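Local coordinates for protein aspartate--tRNA(Asp/Asn) ligase (Thermus thermophilus, PDB 1N9W) that activates aspartate with ATP and transfers it to tRNA(Asp) and, with similar efficiency, to tRNA(Asn), acting as a non-discriminating class II synthetase, at residues F135-Y138 against L139-D143; I224-E227 against E228-M231. One frame throughout, in Å; residues are numbered along the deposited sequence.

Contact 1. Residues F135-Y138 against L139-D143; sequences FRRY and LDRQD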
loop_
_atom_site.group_PDB
_atom_site.type_symbol
_atom_site.label_atom_id
_atom_site.label_comp_id
_atom_site.label_asym_id
_atom_site.label_seq_id
_atom_site.Cartn_x
_atom_site.Cartn_y
_atom_site.Cartn_z
ATOM N N PHE B 135 4.408 4.203 7.812
ATOM C CA PHE B 135 3.938 5.369 7.076
ATOM C C PHE B 135 2.414 5.411 7.076
ATOM O O PHE B 135 1.812 6.406 7.475
ATOM C CB PHE B 135 4.457 5.280 5.643
ATOM C CG PHE B 135 4.016 6.401 4.754
ATOM C CD1 PHE B 135 4.639 7.647 4.820
ATOM C CD2 PHE B 135 2.986 6.210 3.835
ATOM C CE1 PHE B 135 4.245 8.680 3.979
ATOM C CE2 PHE B 135 2.584 7.238 2.991
ATOM C CZ PHE B 135 3.212 8.479 3.058
ATOM N N ARG B 136 1.796 4.315 6.630
ATOM C CA ARG B 136 0.341 4.221 6.564
ATOM C C ARG B 136 -0.349 4.231 7.936
ATOM O O ARG B 136 -1.437 4.793 8.081
ATOM C CB ARG B 136 -0.080 2.959 5.798
ATOM C CG ARG B 136 0.446 2.859 4.368
ATOM C CD ARG B 136 -0.512 2.025 3.503
ATOM N NE ARG B 136 0.037 1.645 2.195
ATOM C CZ ARG B 136 0.867 0.626 1.994
ATOM N NH1 ARG B 136 1.249 -0.131 3.018
ATOM N NH2 ARG B 136 1.317 0.364 0.768
ATOM N N ARG B 137 0.275 3.605 8.931
ATOM C CA ARG B 137 -0.295 3.549 10.272
ATOM C C ARG B 137 -0.374 4.949 10.874
ATOM O O ARG B 137 -1.444 5.384 11.292
ATOM C CB ARG B 137 0.553 2.652 11.189
ATOM C CG ARG B 137 -0.173 2.170 12.453
ATOM C CD ARG B 137 0.772 1.704 13.571
ATOM N NE ARG B 137 1.574 0.512 13.273
ATOM C CZ ARG B 137 1.085 -0.697 12.995
ATOM N NH1 ARG B 137 -0.224 -0.897 12.963
ATOM N NH2 ARG B 137 1.905 -1.719 12.779
ATOM N N TYR B 138 0.752 5.655 10.911
ATOM C CA TYR B 138 0.764 6.995 11.488
ATOM C C TYR B 138 -0.286 7.889 10.849
ATOM O O TYR B 138 -1.060 8.531 11.547
ATOM C CB TYR B 138 2.140 7.660 11.338
ATOM C CG TYR B 138 2.135 9.091 11.837
ATOM C CD1 TYR B 138 2.156 9.379 13.207
ATOM C CD2 TYR B 138 2.002 10.157 10.942
ATOM C CE1 TYR B 138 2.026 10.692 13.671
ATOM C CE2 TYR B 138 1.871 11.469 11.393
ATOM C CZ TYR B 138 1.883 11.726 12.761
ATOM O OH TYR B 138 1.725 13.011 13.214
ATOM N N LEU B 139 -0.316 7.924 9.522
ATOM C CA LEU B 139 -1.283 8.758 8.820
ATOM C C LEU B 139 -2.729 8.290 9.029
ATOM O O LEU B 139 -3.628 9.120 9.200
ATOM C CB LEU B 139 -0.933 8.828 7.328
ATOM C CG LEU B 139 0.413 9.528 7.022
ATOM C CD1 LEU B 139 0.802 9.300 5.564
ATOM C CD2 LEU B 139 0.314 11.037 7.334
ATOM N N ASP B 140 -2.969 6.977 9.015
ATOM C CA ASP B 140 -4.328 6.461 9.245
ATOM C C ASP B 140 -4.825 6.916 10.623
ATOM O O ASP B 140 -5.986 7.276 10.773
ATOM C CB ASP B 140 -4.375 4.920 9.205
ATOM C CG ASP B 140 -4.364 4.349 7.784
ATOM O OD1 ASP B 140 -4.647 5.098 6.815
ATOM O OD2 ASP B 140 -4.087 3.130 7.645
ATOM N N ARG B 141 -3.947 6.879 11.625
ATOM C CA ARG B 141 -4.331 7.296 12.968
ATOM C C ARG B 141 -4.635 8.799 13.050
ATOM O O ARG B 141 -5.311 9.241 13.980
ATOM C CB ARG B 141 -3.249 6.917 13.978
ATOM C CG ARG B 141 -3.649 7.131 15.435
ATOM C CD ARG B 141 -2.780 6.293 16.359
ATOM N NE ARG B 141 -1.378 6.464 16.005
ATOM C CZ ARG B 141 -0.532 5.470 15.751
ATOM N NH1 ARG B 141 -0.930 4.205 15.816
ATOM N NH2 ARG B 141 0.718 5.751 15.408
ATOM N N GLN B 142 -4.135 9.575 12.084
ATOM C CA GLN B 142 -4.398 11.016 12.021
ATOM C C GLN B 142 -5.559 11.269 11.047
ATOM O O GLN B 142 -5.711 12.369 10.508
ATOM C CB GLN B 142 -3.175 11.799 11.524
ATOM C CG GLN B 142 -1.909 11.676 12.361
ATOM C CD GLN B 142 -2.149 11.965 13.830
ATOM O OE1 GLN B 142 -2.774 12.963 14.185
ATOM N NE2 GLN B 142 -1.638 11.094 14.692
ATOM N N ASP B 143 -6.352 10.232 10.800
ATOM C CA ASP B 143 -7.504 10.328 9.917
ATOM C C ASP B 143 -7.236 10.548 8.431
ATOM O O ASP B 143 -8.103 11.059 7.715
ATOM C CB ASP B 143 -8.452 11.424 10.408
ATOM C CG ASP B 143 -9.720 10.861 11.019
ATOM O OD1 ASP B 143 -9.615 10.109 12.011
ATOM O OD2 ASP B 143 -10.815 11.172 10.500
#

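Contact 2. Residues I224-E227 against E228-M231; sequences IADE and EDLM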
loop_
_atom_site.group_PDB
_atom_site.type_symbol
_atom_site.label_atom_id
_atom_site.label_comp_id
_atom_site.label_asym_id
_atom_site.label_seq_id
_atom_site.Cartn_x
_atom_site.Cartn_y
_atom_site.Cartn_z
ATOM N N ILE B 224 -4.348 23.848 6.458
ATOM C CA ILE B 224 -3.103 24.067 7.171
ATOM C C ILE B 224 -2.896 25.568 7.383
ATOM O O ILE B 224 -3.549 26.391 6.738
ATOM C CB ILE B 224 -1.904 23.516 6.378
ATOM C CG1 ILE B 224 -1.813 24.226 5.025
ATOM C CG2 ILE B 224 -2.059 22.005 6.184
ATOM C CD1 ILE B 224 -0.566 23.882 4.241
ATOM N N ALA B 225 -1.982 25.913 8.287
ATOM C CA ALA B 225 -1.669 27.307 8.581
ATOM C C ALA B 225 -0.556 27.781 7.647
ATOM O O ALA B 225 -0.594 28.904 7.155
ATOM C CB ALA B 225 -1.232 27.450 10.042
ATOM N N ASP B 226 0.424 26.910 7.411
ATOM C CA ASP B 226 1.566 27.203 6.538
ATOM C C ASP B 226 2.364 25.923 6.266
ATOM O O ASP B 226 1.966 24.837 6.691
ATOM C CB ASP B 226 2.477 28.248 7.190
ATOM C CG ASP B 226 2.724 27.968 8.663
ATOM O OD1 ASP B 226 2.830 26.779 9.044
ATOM O OD2 ASP B 226 2.824 28.937 9.443
ATOM N N GLU B 227 3.494 26.045 5.571
ATOM C CA GLU B 227 4.316 24.874 5.258
ATOM C C GLU B 227 4.893 24.228 6.517
ATOM O O GLU B 227 5.321 23.072 6.495
ATOM C CB GLU B 227 5.460 25.243 4.296
ATOM C CG GLU B 227 6.652 25.959 4.934
ATOM C CD GLU B 227 6.363 27.408 5.300
ATOM O OE1 GLU B 227 7.263 28.070 5.857
ATOM O OE2 GLU B 227 5.241 27.887 5.030
ATOM N N GLU B 228 4.887 24.977 7.615
ATOM C CA GLU B 228 5.413 24.495 8.884
ATOM C C GLU B 228 4.611 23.312 9.412
ATOM O O GLU B 228 5.131 22.494 10.173
ATOM C CB GLU B 228 5.404 25.628 9.916
ATOM C CG GLU B 228 6.351 25.410 11.081
ATOM C CD GLU B 228 7.787 25.223 10.623
ATOM O OE1 GLU B 228 8.259 26.037 9.797
ATOM O OE2 GLU B 228 8.446 24.264 11.085
ATOM N N ASP B 229 3.343 23.229 9.024
ATOM C CA ASP B 229 2.505 22.112 9.461
ATOM C C ASP B 229 3.004 20.829 8.806
ATOM O O ASP B 229 3.008 19.766 9.429
ATOM C CB ASP B 229 1.038 22.330 9.080
ATOM C CG ASP B 229 0.349 23.328 9.977
ATOM O OD1 ASP B 229 0.795 23.508 11.131
ATOM O OD2 ASP B 229 -0.655 23.925 9.540
ATOM N N LEU B 230 3.428 20.947 7.550
ATOM C CA LEU B 230 3.934 19.814 6.787
ATOM C C LEU B 230 5.229 19.266 7.388
ATOM O O LEU B 230 5.383 18.049 7.545
ATOM C CB LEU B 230 4.170 20.229 5.333
ATOM C CG LEU B 230 3.042 21.011 4.667
ATOM C CD1 LEU B 230 3.419 21.339 3.227
ATOM C CD2 LEU B 230 1.761 20.197 4.708
ATOM N N MET B 231 6.155 20.166 7.724
ATOM C CA MET B 231 7.438 19.761 8.305
ATOM C C MET B 231 7.252 19.062 9.652
ATOM O O MET B 231 7.853 18.014 9.900
ATOM C CB MET B 231 8.383 20.976 8.437
ATOM C CG MET B 231 9.199 21.259 7.161
ATOM S SD MET B 231 10.289 22.739 7.169
ATOM C CE MET B 231 9.206 23.948 6.369
#

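Contact 1. Residues F135-Y138 against L139-D143
Two aromatic rings on the last turns of helix 119-141 each receive an aliphatic carbon from the residue one turn further on. Leu139 CD1 sits over a face of the Phe135 ring, 3.8 Å from its centroid and only 18° off the normal, displaced toward the CZ rim; it is a CH-pi contact between buried groups. Gln142 CG makes the second CH-pi contact, 4.1 Å from the centroid of the Tyr138 ring. Because the Gln142 chain bends at chi2 (-52°), the amide beyond CG folds along the ring, the two planes 26° apart, with NE2 3.8 Å from Tyr138 CE1.

The backbone bonds are uneven: Asp140 N to Arg136 O (2.8 Å) and Arg141 N to Arg137 O (2.9 Å) are firm, while those before and after, from Leu139 N to Phe135 O and from Gln142 N to Tyr138 O, are weak. Asp143, with positive phi, is the C-prime residue of a Schellman motif, in which Phe144 N bonds to Leu139 O and Asp143 N to Asp140 O.

Among the charged groups, Arg137 CD approaches Arg141 NH1 at 3.8 Å on the exposed side. The Asp140 carboxylate leans back to 3.2 Å between OD2 and Arg136 O, two acceptors; Tyr194 of the same chain takes OD1 and Arg133 of the second subunit takes OD2. Buried Arg136 forms salt bridges to Glu146 of both chains.

A long helix followed by a short strand at the dimer interface fits motif 1 of class II synthetases. Phe135 and Leu139 pack on the sheet; Tyr138 packs on helix 227-248, where Arg141 and, weakly, Arg137 find Glu240 and Glu244. The positive charge of Arg133 of the second subunit would probably offset the closeness of the Asp140 carboxylate to Arg136 O.

Contact 2. Residues I224-E227 against E228-M231
The Asp229 carboxylate reaches back to the loop and receives Ala225 N on OD2, nearly along the C-O axis, at 2.7 Å and with an almost straight N-H (177°); Ile224 CB lies against the same oxygen. Its other oxygen, OD1, pairs with Arg232 in the next turn. The Asp226 carboxylate lies beside the Glu228 side chain, the two pointing the same way with their planes 78° apart, and OD1 comes to 3.0 Å from Glu228 CB. Asp226 stands at the N-cap of helix 227-248, and its OD1 accepts a weak capping bond from Glu228 N. The cap depends on the first torsion of Asp226, which places CG between the backbone N and the carbonyl carbon (44°) and brings OD1 round to the opening turn.

Backbone bonds complete the start of the helix. Asp229 N meets Asp226 O at 3.2 Å. Glu227 O takes two donors: Met231 N, at 3.3 Å, and Leu230 N in a weak bond.

Apolar packing is slight by comparison. Ile224 CD1 and Leu230 CD2 are 4.4 Å apart, and Glu227 CG touches Met231 CE at 3.6 Å, the two chains running alongside each other. Leu230 and Met231 turn to Phe337 on strand 336-341, and Met231 also reaches Phe313 and Thr315.

Four consecutive acids, Asp226 to Asp229, thus gather at a helix N-terminus, with Asp226 OD1 and Asp229 OD1 4.4 Å apart. The positive end of the helix dipole, together with Arg232 and with Arg269, which binds Glu228, would probably ease that repulsion. In chemical terms, carboxylates here satisfy N-H groups both in the first turn and in the loop that leads from strand 215-222 into it.

How the contacts relate
Contacts 1 and 2 illustrate the opposite ends of helices in one class II catalytic domain: contact 1 finishes helix 119-141, contact 2 starts helix 227-248. Both are partly buried; their centres lie about 17 Å apart and their nearest atoms about 8 Å, so the two do not meet. They are related through helix 227-248, whose later residues Leu233, Ala236 and Leu237 pack on the aromatic side chains of contact 1. The C-terminal end closes by backbone bonds, and its charged side chains find partners elsewhere in the chain and on the second subunit. The N-terminal end relies on acidic side chains, untouched by any other protein chain of the assembly; its buried Leu230 and Met231 face strand 336-341, and Met231 also strand 311-315.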